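Local coordinates for protein Alpha/beta hydrolase (Paenibacillus sp. VTT E-133280, PDB 6TJ2) that probably hydrolyses methyl salicylate to salicylic acid as an extracellular esterase of the alpha/beta-hydrolase fold, related to tobacco salicylic acid binding protein 2, at residues A[196-201]-A[267-272]; A[235-238]-A[243-246]. All coordinates share one frame; numbering follows the deposited sequence.

Contact 1 of 2, residues A[196-201]-A[267-272]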
loop_
_atom_site.group_PDB
_atom_site.type_symbol
_atom_site.label_atom_id
_atom_site.label_comp_id
_atom_site.label_asym_id
_atom_site.label_seq_id
_atom_site.Cartn_x
_atom_site.Cartn_y
_atom_site.Cartn_z
ATOM N N GLN A 196 1.878 -12.319 23.951
ATOM C CA GLN A 196 1.281 -12.818 25.219
ATOM C C GLN A 196 1.259 -11.669 26.220
ATOM O O GLN A 196 0.237 -11.509 26.930
ATOM C CB GLN A 196 2.089 -14.002 25.728
ATOM C CG GLN A 196 1.984 -15.279 24.892
ATOM C CD GLN A 196 3.050 -16.320 25.138
ATOM O OE1 GLN A 196 4.124 -15.967 25.596
ATOM N NE2 GLN A 196 2.693 -17.568 24.877
ATOM N N ALA A 197 2.337 -10.917 26.338
ATOM C CA ALA A 197 2.396 -9.793 27.294
ATOM C C ALA A 197 1.327 -8.768 26.944
ATOM O O ALA A 197 0.595 -8.249 27.799
ATOM C CB ALA A 197 3.750 -9.158 27.310
ATOM N N PHE A 198 1.160 -8.444 25.671
ATOM C CA PHE A 198 0.180 -7.441 25.223
ATOM C C PHE A 198 -1.240 -7.976 25.397
ATOM O O PHE A 198 -2.145 -7.204 25.770
ATOM C CB PHE A 198 0.430 -7.017 23.779
ATOM C CG PHE A 198 1.801 -6.430 23.538
ATOM C CD1 PHE A 198 2.475 -5.745 24.509
ATOM C CD2 PHE A 198 2.363 -6.575 22.305
ATOM C CE1 PHE A 198 3.729 -5.163 24.268
ATOM C CE2 PHE A 198 3.611 -6.003 22.061
ATOM C CZ PHE A 198 4.283 -5.341 23.029
ATOM N N TYR A 199 -1.473 -9.281 25.240
ATOM C CA TYR A 199 -2.813 -9.868 25.434
ATOM C C TYR A 199 -3.224 -9.743 26.896
ATOM O O TYR A 199 -4.407 -9.436 27.181
ATOM C CB TYR A 199 -2.831 -11.319 24.968
ATOM C CG TYR A 199 -4.190 -11.952 24.956
ATOM C CD1 TYR A 199 -5.202 -11.467 24.137
ATOM C CD2 TYR A 199 -4.478 -13.030 25.780
ATOM C CE1 TYR A 199 -6.446 -12.080 24.101
ATOM C CE2 TYR A 199 -5.713 -13.626 25.754
ATOM C CZ TYR A 199 -6.701 -13.175 24.900
ATOM O OH TYR A 199 -7.933 -13.782 24.907
ATOM N N LYS A 200 -2.255 -9.896 27.795
ATOM C CA LYS A 200 -2.571 -9.766 29.243
ATOM C C LYS A 200 -3.038 -8.333 29.521
ATOM O O LYS A 200 -3.725 -8.141 30.555
ATOM C CB LYS A 200 -1.339 -10.139 30.048
ATOM C CG LYS A 200 -1.028 -11.617 30.204
ATOM C CD LYS A 200 0.295 -11.894 30.843
ATOM C CE LYS A 200 0.507 -13.346 31.176
ATOM N NZ LYS A 200 1.857 -13.573 31.733
ATOM N N GLN A 201 -2.646 -7.345 28.731
ATOM C CA GLN A 201 -3.010 -5.927 28.872
ATOM C C GLN A 201 -4.203 -5.563 27.999
ATOM O O GLN A 201 -4.465 -4.300 27.838
ATOM C CB GLN A 201 -1.814 -5.012 28.555
ATOM C CG GLN A 201 -0.601 -5.214 29.425
ATOM C CD GLN A 201 0.486 -4.250 28.998
ATOM O OE1 GLN A 201 1.667 -4.593 29.046
ATOM N NE2 GLN A 201 0.115 -3.043 28.559
ATOM N N THR A 267 3.387 -1.699 17.944
ATOM C CA THR A 267 4.394 -0.683 17.593
ATOM C C THR A 267 4.422 0.441 18.585
ATOM O O THR A 267 5.504 0.998 18.853
ATOM C CB THR A 267 4.138 -0.217 16.161
ATOM O OG1 THR A 267 3.805 -1.349 15.343
ATOM C CG2 THR A 267 5.333 0.506 15.547
ATOM N N VAL A 268 3.293 0.790 19.164
ATOM C CA VAL A 268 3.300 1.884 20.182
ATOM C C VAL A 268 4.101 1.456 21.405
ATOM O O VAL A 268 4.513 2.310 22.236
ATOM C CB VAL A 268 1.897 2.331 20.613
ATOM C CG1 VAL A 268 1.196 2.963 19.429
ATOM C CG2 VAL A 268 1.113 1.221 21.273
ATOM N N ARG A 269 4.321 0.159 21.609
ATOM C CA ARG A 269 5.138 -0.359 22.747
ATOM C C ARG A 269 6.563 -0.570 22.308
ATOM O O ARG A 269 7.467 -0.248 23.102
ATOM C CB ARG A 269 4.613 -1.685 23.289
ATOM C CG ARG A 269 3.450 -1.484 24.226
ATOM C CD ARG A 269 2.169 -1.775 23.503
ATOM N NE ARG A 269 1.120 -1.747 24.502
ATOM C CZ ARG A 269 0.004 -2.460 24.444
ATOM N NH1 ARG A 269 -0.329 -3.152 23.380
ATOM N NH2 ARG A 269 -0.810 -2.420 25.471
ATOM N N THR A 270 6.819 -1.095 21.117
ATOM C CA THR A 270 8.182 -1.526 20.712
ATOM C C THR A 270 8.953 -0.412 20.040
ATOM O O THR A 270 10.192 -0.482 20.042
ATOM C CB THR A 270 8.101 -2.797 19.871
ATOM O OG1 THR A 270 7.321 -2.439 18.727
ATOM C CG2 THR A 270 7.437 -3.931 20.622
ATOM N N GLU A 271 8.305 0.510 19.353
ATOM C CA GLU A 271 8.956 1.585 18.606
ATOM C C GLU A 271 8.370 2.903 18.996
ATOM O O GLU A 271 7.930 3.673 18.147
ATOM C CB GLU A 271 8.841 1.365 17.094
ATOM C CG GLU A 271 9.497 0.086 16.614
ATOM C CD GLU A 271 11.019 0.053 16.667
ATOM O OE1 GLU A 271 11.659 1.110 16.838
ATOM O OE2 GLU A 271 11.614 -1.079 16.469
ATOM N N PRO A 272 8.373 3.265 20.297
ATOM C CA PRO A 272 7.683 4.472 20.739
ATOM C C PRO A 272 8.325 5.746 20.208
ATOM O O PRO A 272 7.617 6.743 20.047
ATOM C CB PRO A 272 7.712 4.397 22.282
ATOM C CG PRO A 272 8.922 3.479 22.570
ATOM C CD PRO A 272 8.919 2.487 21.417
HETATM O O HOH W 1 -2.409 -4.765 24.392
#
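Arg269 meets Phe198 with nearly its whole side chain, the aliphatic part and the guanidinium both running along one face of the ring. It is the first residue of 267-272 to touch the other segment, and the contact starts at its CB, which lies 3.7 Å from Phe198 CZ. From there the chain is turned about its CB-CG bond (chi2 101°) and stays over the ring: Arg269 CD stands 4.2 Å from the centroid of the Phe198 ring and 25° off its normal, a CH-pi contact shifted toward the rim. The guanidinium follows over the CG-CD1 side of the ring, its plane nearly parallel to it (6° apart), and Arg269 NH1 comes 3.9 Å from Phe198 CG. The two side chains thus slide past each other in opposite directions, as each reaches toward the other's helix.

Arg269 NH1 donates to the carbonyl of Met265 and to a water 2.8 Å away, which in turn donates to Phe198 O; together these fix the turn of the guanidinium above the ring. Arg269 NH2 lies 3.3 Å from Gln201 NE2, a meeting of two donors that gains nothing from hydrogen bonding, with the amide nearly perpendicular to the guanidinium. One residue on, Thr270 adds a methyl at the ring edge, Thr270 CG2 lying 4.2 Å from Phe198 CZ near the ring plane, while its hydroxyl bonds back to the carbonyl of Thr266.

The helices inserted between strands 134-139 and 226-231 are consistent with the cap of this fold, so the contact ties cap helix 192-200 to the core domain at helix 267-270, just after the probable catalytic His264. Helix 179-185 packs against Phe198 through Phe182, and helix 61-69 reaches Arg269 through Glu62.

Contact 2 of 2, residues A[235-238]-A[243-246]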
loop_
_atom_site.group_PDB
_atom_site.type_symbol
_atom_site.label_atom_id
_atom_site.label_comp_id
_atom_site.label_asym_id
_atom_site.label_seq_id
_atom_site.Cartn_x
_atom_site.Cartn_y
_atom_site.Cartn_z
ATOM N N THR A 235 -3.952 -4.686 10.655
ATOM C CA THR A 235 -4.988 -5.588 10.152
ATOM C C THR A 235 -6.080 -5.801 11.214
ATOM O O THR A 235 -6.821 -6.773 11.123
ATOM C CB THR A 235 -4.371 -6.922 9.775
ATOM O OG1 THR A 235 -3.631 -7.461 10.868
ATOM C CG2 THR A 235 -3.444 -6.787 8.603
ATOM N N ALA A 236 -6.226 -4.924 12.188
ATOM C CA ALA A 236 -7.235 -5.157 13.228
ATOM C C ALA A 236 -8.598 -5.160 12.579
ATOM O O ALA A 236 -9.462 -5.939 12.989
ATOM C CB ALA A 236 -7.092 -4.177 14.357
ATOM N N ILE A 237 -8.822 -4.341 11.573
ATOM C CA ILE A 237 -9.892 -4.582 10.576
ATOM C C ILE A 237 -9.156 -5.080 9.344
ATOM O O ILE A 237 -8.097 -4.542 8.987
ATOM C CB ILE A 237 -10.753 -3.314 10.374
ATOM C CG1 ILE A 237 -11.967 -3.629 9.505
ATOM C CG2 ILE A 237 -9.923 -2.139 9.845
ATOM C CD1 ILE A 237 -13.020 -2.556 9.638
ATOM N N PRO A 238 -9.642 -6.135 8.695
ATOM C CA PRO A 238 -8.913 -6.699 7.563
ATOM C C PRO A 238 -8.620 -5.675 6.462
ATOM O O PRO A 238 -9.463 -4.812 6.153
ATOM C CB PRO A 238 -9.874 -7.796 7.055
ATOM C CG PRO A 238 -10.682 -8.203 8.265
ATOM C CD PRO A 238 -10.836 -6.922 9.082
ATOM N N GLY A 243 -10.855 -1.766 5.059
ATOM C CA GLY A 243 -9.653 -1.473 5.854
ATOM C C GLY A 243 -9.561 -0.053 6.375
ATOM O O GLY A 243 -10.268 0.866 5.982
ATOM N N PHE A 244 -8.648 0.203 7.313
ATOM C CA PHE A 244 -8.388 1.551 7.852
ATOM C C PHE A 244 -8.007 2.531 6.769
ATOM O O PHE A 244 -8.495 3.657 6.817
ATOM C CB PHE A 244 -7.263 1.526 8.901
ATOM C CG PHE A 244 -7.674 0.943 10.242
ATOM C CD1 PHE A 244 -8.768 1.438 10.899
ATOM C CD2 PHE A 244 -6.948 -0.090 10.828
ATOM C CE1 PHE A 244 -9.167 0.932 12.116
ATOM C CE2 PHE A 244 -7.352 -0.591 12.068
ATOM C CZ PHE A 244 -8.435 -0.078 12.699
ATOM N N HIS A 245 -7.207 2.141 5.799
ATOM C CA HIS A 245 -6.770 3.098 4.748
ATOM C C HIS A 245 -6.687 2.345 3.443
ATOM O O HIS A 245 -5.998 1.309 3.386
ATOM C CB HIS A 245 -5.429 3.749 5.094
ATOM C CG HIS A 245 -4.972 4.691 4.025
ATOM N ND1 HIS A 245 -5.547 5.921 3.829
ATOM C CD2 HIS A 245 -4.059 4.481 3.049
ATOM C CE1 HIS A 245 -4.949 6.454 2.758
ATOM N NE2 HIS A 245 -4.074 5.623 2.292
ATOM N N PRO A 246 -7.315 2.808 2.338
ATOM C CA PRO A 246 -7.990 4.095 2.242
ATOM C C PRO A 246 -9.459 4.141 2.674
ATOM O O PRO A 246 -10.055 5.226 2.643
ATOM C CB PRO A 246 -7.950 4.402 0.731
ATOM C CG PRO A 246 -7.888 3.039 0.091
ATOM C CD PRO A 246 -7.096 2.172 1.023
HETATM O O HOH W 2 -6.723 -2.288 7.994
#
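Pro238 and Gly243 bring the backbones together, with their CA atoms 5.5 Å apart and Pro238 O 3.4 Å from Gly243 CA, where the loop turns back into helix 244-250. A water closes the same turn: it donates to Ile237 O at 2.8 Å and accepts from Phe244 N at 3.2 Å. Beside it, Ile237 sets its CG2 branch over the centre of the Phe244 ring, 3.6 Å from the centroid and only 4° off the normal, so that all six ring carbons are almost equally far from this methyl. CG1 stands anti to the backbone N (chi1 -172°), which leaves CG2 as the branch lowered onto the ring. Ala236 comes to the ring edge instead, its CB 4.3 Å from Phe244 CE2. An alanine in place of Phe244 would probably leave the Ile237 methyl without the face it rests on and open a gap beside Ala236. Asp234 and His264, probably the acid and base of a Ser-His-Asp triad, lie alongside, touching Phe244 and Ala236 respectively. The loop follows strand 226-231, whose Tyr228 and Tyr230 pack on Phe244, and leads into helix 244-250.

Overall arrangement
Contact 2 is nested in sequence within the loop closed by contact 1, yet the two do not touch: their centres lie 19 Å apart and their nearest atoms about 10 Å. Contact 1 is partly buried and joins distant parts of the chain, the inserted helix 192-200 and the short helix 267-270. Contact 2 is buried and local, folding the loop after strand 226-231 onto the start of helix 244-250. Each sets aliphatic carbon over a phenylalanine face and uses a bridging water, but contact 1 carries a charged guanidinium at its more open position, whereas the side chains meeting in contact 2 are wholly apolar, beside the probable catalytic triad.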